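Local atomic coordinates of 'Carboxyl esterase 2 (Tuber melanosporum Mel28, PDB entry 5MIF), a protein that probably hydrolyses carboxylic esters as a lipase-like enzyme of the alpha/beta hydrolase fold, from a mycorrhizal truffle. Residues Pro110-Phe115 / Ser139-Phe144; Lys212-Ile217 / Pro277-Val282. All coordinates share one frame; numbering follows the deposited sequence.

Contact 1: residues Pro110-Phe115 / Ser139-Phe144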
# COMPACT_ATOMS: atom_id res chain seq x y z
N PRO A 110 15.86 6.70 -16.37
CA PRO A 110 16.02 6.77 -14.91
C PRO A 110 16.65 5.46 -14.44
O PRO A 110 16.47 4.45 -15.14
CB PRO A 110 14.59 6.92 -14.39
CG PRO A 110 13.75 7.22 -15.58
CD PRO A 110 14.44 6.62 -16.75
N VAL A 111 17.30 5.44 -13.29
CA VAL A 111 17.97 4.21 -12.86
C VAL A 111 17.75 3.93 -11.38
O VAL A 111 17.86 4.82 -10.54
CB VAL A 111 19.48 4.26 -13.15
CG1 VAL A 111 20.12 5.48 -12.53
CG2 VAL A 111 20.16 2.96 -12.67
N ILE A 112 17.41 2.69 -11.08
CA ILE A 112 17.25 2.27 -9.70
C ILE A 112 18.48 1.46 -9.26
O ILE A 112 18.71 0.35 -9.77
CB ILE A 112 15.98 1.42 -9.50
CG1 ILE A 112 14.74 2.19 -9.98
CG2 ILE A 112 15.87 0.99 -8.04
CD1 ILE A 112 13.51 1.31 -10.17
N ALA A 113 19.26 1.99 -8.32
CA ALA A 113 20.32 1.21 -7.70
C ALA A 113 19.64 0.26 -6.72
O ALA A 113 18.98 0.71 -5.77
CB ALA A 113 21.33 2.10 -6.98
N TYR A 114 19.75 -1.04 -6.96
CA TYR A 114 19.06 -2.00 -6.11
C TYR A 114 20.02 -2.86 -5.27
O TYR A 114 20.99 -3.41 -5.79
CB TYR A 114 18.12 -2.91 -6.94
CG TYR A 114 17.14 -3.60 -6.01
CD1 TYR A 114 15.97 -2.97 -5.61
CD2 TYR A 114 17.45 -4.84 -5.44
CE1 TYR A 114 15.10 -3.55 -4.73
CE2 TYR A 114 16.58 -5.44 -4.55
CZ TYR A 114 15.40 -4.79 -4.19
OH TYR A 114 14.54 -5.37 -3.31
N PHE A 115 19.74 -2.97 -3.97
CA PHE A 115 20.57 -3.73 -3.04
C PHE A 115 19.75 -4.90 -2.51
O PHE A 115 18.81 -4.71 -1.75
CB PHE A 115 21.06 -2.82 -1.91
CG PHE A 115 21.55 -1.50 -2.40
CD1 PHE A 115 22.78 -1.40 -3.04
CD2 PHE A 115 20.76 -0.36 -2.28
CE1 PHE A 115 23.23 -0.18 -3.53
CE2 PHE A 115 21.20 0.86 -2.77
CZ PHE A 115 22.44 0.95 -3.39
N SER A 139 8.31 0.17 -13.43
CA SER A 139 8.94 1.48 -13.28
C SER A 139 9.34 2.12 -14.61
O SER A 139 9.44 3.34 -14.72
CB SER A 139 10.17 1.39 -12.38
OG SER A 139 11.27 0.85 -13.08
N GLY A 140 9.62 1.29 -15.61
CA GLY A 140 10.17 1.77 -16.87
C GLY A 140 11.60 2.28 -16.73
O GLY A 140 12.17 2.83 -17.67
N ALA A 141 12.19 2.07 -15.56
CA ALA A 141 13.55 2.52 -15.31
C ALA A 141 14.56 1.39 -15.50
O ALA A 141 14.20 0.21 -15.48
CB ALA A 141 13.67 3.10 -13.90
N ALA A 142 15.82 1.78 -15.65
CA ALA A 142 16.92 0.83 -15.57
C ALA A 142 17.12 0.39 -14.12
O ALA A 142 16.79 1.14 -13.19
CB ALA A 142 18.20 1.44 -16.13
N VAL A 143 17.68 -0.81 -13.94
CA VAL A 143 18.02 -1.31 -12.61
C VAL A 143 19.53 -1.59 -12.54
O VAL A 143 20.08 -2.33 -13.36
CB VAL A 143 17.25 -2.60 -12.26
CG1 VAL A 143 17.80 -3.22 -10.97
CG2 VAL A 143 15.75 -2.30 -12.12
N PHE A 144 20.18 -0.95 -11.57
CA PHE A 144 21.60 -1.10 -11.30
C PHE A 144 21.69 -2.03 -10.11
O PHE A 144 21.56 -1.61 -8.96
CB PHE A 144 22.23 0.27 -11.03
CG PHE A 144 23.72 0.25 -10.78
CD1 PHE A 144 24.62 0.06 -11.82
CD2 PHE A 144 24.22 0.52 -9.52
CE1 PHE A 144 25.99 0.08 -11.59
CE2 PHE A 144 25.58 0.54 -9.28
CZ PHE A 144 26.47 0.31 -10.31

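Contact 2: residues Lys212-Ile217 / Pro277-Val282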
# COMPACT_ATOMS: atom_id res chain seq x y z
N LYS A 212 16.72 10.42 -5.66
CA LYS A 212 15.50 11.22 -5.57
C LYS A 212 14.45 10.51 -4.72
O LYS A 212 13.58 11.14 -4.12
CB LYS A 212 14.93 11.49 -6.97
CG LYS A 212 15.32 12.83 -7.56
CD LYS A 212 14.63 13.04 -8.90
CE LYS A 212 15.27 14.16 -9.70
NZ LYS A 212 14.59 14.28 -11.02
N PHE A 213 14.54 9.19 -4.67
CA PHE A 213 13.51 8.39 -4.04
C PHE A 213 14.08 7.06 -3.57
O PHE A 213 14.91 6.46 -4.26
CB PHE A 213 12.34 8.18 -5.02
CG PHE A 213 11.16 7.50 -4.42
CD1 PHE A 213 10.46 8.09 -3.38
CD2 PHE A 213 10.72 6.29 -4.92
CE1 PHE A 213 9.36 7.47 -2.82
CE2 PHE A 213 9.61 5.66 -4.37
CZ PHE A 213 8.93 6.25 -3.31
N GLN A 214 13.65 6.61 -2.40
CA GLN A 214 14.18 5.38 -1.81
C GLN A 214 13.04 4.49 -1.37
O GLN A 214 12.09 4.95 -0.75
CB GLN A 214 15.11 5.71 -0.62
CG GLN A 214 15.53 4.51 0.24
CD GLN A 214 16.52 4.87 1.35
OE1 GLN A 214 17.65 4.37 1.39
NE2 GLN A 214 16.09 5.74 2.27
N VAL A 215 13.13 3.20 -1.72
CA VAL A 215 12.16 2.23 -1.24
C VAL A 215 12.84 1.17 -0.35
O VAL A 215 13.82 0.55 -0.74
CB VAL A 215 11.43 1.53 -2.40
CG1 VAL A 215 10.48 0.52 -1.82
CG2 VAL A 215 10.63 2.54 -3.26
N LEU A 216 12.33 1.02 0.87
CA LEU A 216 12.83 0.01 1.80
C LEU A 216 11.72 -1.02 2.02
O LEU A 216 10.61 -0.69 2.44
CB LEU A 216 13.27 0.64 3.14
CG LEU A 216 14.29 1.79 3.07
CD1 LEU A 216 14.54 2.39 4.44
CD2 LEU A 216 15.62 1.34 2.46
N ILE A 217 12.01 -2.28 1.68
CA ILE A 217 11.04 -3.36 1.80
C ILE A 217 11.42 -4.23 3.01
O ILE A 217 12.48 -4.84 3.00
CB ILE A 217 11.03 -4.22 0.49
CG1 ILE A 217 10.96 -3.33 -0.74
CG2 ILE A 217 9.89 -5.22 0.49
CD1 ILE A 217 11.17 -4.11 -2.05
N PRO A 277 16.53 10.93 1.83
CA PRO A 277 15.69 11.19 0.66
C PRO A 277 14.26 10.80 0.98
O PRO A 277 14.05 10.06 1.94
CB PRO A 277 16.30 10.29 -0.41
CG PRO A 277 16.84 9.13 0.37
CD PRO A 277 17.37 9.73 1.65
N GLU A 278 13.28 11.27 0.21
CA GLU A 278 11.93 10.81 0.46
C GLU A 278 11.87 9.30 0.26
O GLU A 278 12.45 8.73 -0.68
CB GLU A 278 10.89 11.56 -0.36
CG GLU A 278 10.67 11.20 -1.77
CD GLU A 278 9.35 11.79 -2.25
OE1 GLU A 278 8.41 11.88 -1.44
OE2 GLU A 278 9.26 12.18 -3.43
N THR A 279 11.20 8.65 1.21
CA THR A 279 11.28 7.22 1.36
C THR A 279 9.91 6.56 1.50
O THR A 279 9.04 7.04 2.22
CB THR A 279 12.13 6.90 2.60
OG1 THR A 279 13.47 7.34 2.37
CG2 THR A 279 12.09 5.43 2.93
N LEU A 280 9.72 5.45 0.78
CA LEU A 280 8.56 4.60 0.97
C LEU A 280 8.98 3.30 1.68
O LEU A 280 9.87 2.59 1.20
CB LEU A 280 7.89 4.28 -0.37
CG LEU A 280 6.89 3.13 -0.38
CD1 LEU A 280 5.64 3.46 0.45
CD2 LEU A 280 6.50 2.78 -1.79
N ILE A 281 8.35 3.00 2.80
CA ILE A 281 8.63 1.76 3.52
C ILE A 281 7.43 0.83 3.50
O ILE A 281 6.31 1.21 3.84
CB ILE A 281 9.03 2.05 4.98
CG1 ILE A 281 10.28 2.92 5.00
CG2 ILE A 281 9.24 0.73 5.75
CD1 ILE A 281 10.66 3.44 6.37
N VAL A 282 7.67 -0.41 3.08
CA VAL A 282 6.63 -1.42 3.03
C VAL A 282 7.04 -2.56 3.96
O VAL A 282 8.17 -3.04 3.88
CB VAL A 282 6.43 -1.93 1.59
CG1 VAL A 282 5.39 -3.02 1.54
CG2 VAL A 282 6.03 -0.77 0.67
O HOH W 1 14.31 13.24 -1.88

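Contact 1: residues Pro110-Phe115 / Ser139-Phe144
Ser-139, at the end of helix 129-139, sets its OG 3.7 Å from CD1 of Ile-112, where that helix hands over to strand 142-147 in a beta-alpha-beta unit of the alpha/beta hydrolase sheet. Both hydrogen bonds of the hydroxyl stay within its own stretch of chain, back to O of Leu-135 and on to N of Ala-141 in an ST turn; the isoleucine meets it only by packing. After Gly-140, with its positive phi, CB of Ala-141 settles 3.3 Å from O of Pro-110. An alanine at Ile-112 would probably open a gap where the isoleucine now lies against Ser-139, Ala-141 and Phe-342 of helix 329-345. Ala-142 starts the parallel pairing: its N-H donates to O of Pro-110, and its O accepts from N of Ile-112 at 2.7 Å, nearly straight at 169°. Val-143 has CG1 anti to its backbone N (chi1 170°), 4.1 Å from CB of Tyr-114. Phe-144 continues the hydrogen bonding, N to O of Ile-112 and O from N of Tyr-114. It lies alongside Val-111 on the other face, CG2 of Val-111 3.8 Å from CB of Phe-144, and its ring edge meets Ala-113, CD2 of Phe-144 lying 4.2 Å from CB of Ala-113.

Contact 2: residues Lys212-Ile217 / Pro277-Val282
Phe-213 and Glu-278 meet with their flat groups almost perpendicular, ring and carboxylate planes 86° apart. CG of Glu-278 comes in at the ring edge, in its plane, 3.5 Å from CD1 of Phe-213. The ring gets there because its CG stands anti to the backbone N (chi1 -173°), which leans the ring toward the 277-282 segment although the CB bond points away; CZ of Phe-213 then rests 3.7 Å from CB of Leu-280. Val-215 shares this side of the sheet, and helix 329-345 covers it, Ala-345 on Phe-213 and Ile-338 and Phe-342 on Val-215.

On the other side Gln-214 and Thr-279 run side by side, pointing the same way, and the ring of Pro-277 slants across the glutamine with CG 4.0 Å from CB of Gln-214. OG1 of Thr-279 donates to O of Pro-277 at 2.8 Å, from above the carbonyl plane. Further on, Leu-216 and Ile-281 pack through CB and CG1, and Phe-296 of helix 290-302 touches both.

Between these two layers four backbone hydrogen bonds alternate along the strands, each donor nearly in line with its C=O; Leu-280 gives its N to O of Gln-214 and its O to N of Leu-216. A water donates to O of Lys-212 and accepts from N of Glu-278 at 3.1 Å, joining the two chain segments just ahead of the paired residues. Parallel strands between helix 329-345 on one face and helices 191-206 and 290-302 on the other are as expected in the central sheet of the alpha/beta hydrolase fold.

Contacts 1 and 2 are both mostly buried parallel pairings in one sheet, their centres about 13 Å apart, with strand 184-189 between 109-115 and 213-217. Each is held by four backbone hydrogen bonds, yet the short strand segments of contact 1 lie 30° apart and those of contact 2 only 13°. Contact 1 joins neighbours of a beta-alpha-beta unit with largely apolar side chains; contact 2 joins segments 60 residues apart and adds buried Gln-214 and Thr-279, with Glu-278, Lys-212 and a water at its more exposed start. They touch where OH of Tyr-114 lies 3.8 Å from CD1 of Ile-217. That hydroxyl hydrogen-bonds OD1 of Asp-189, beside Ser-190 of a probable nucleophile elbow.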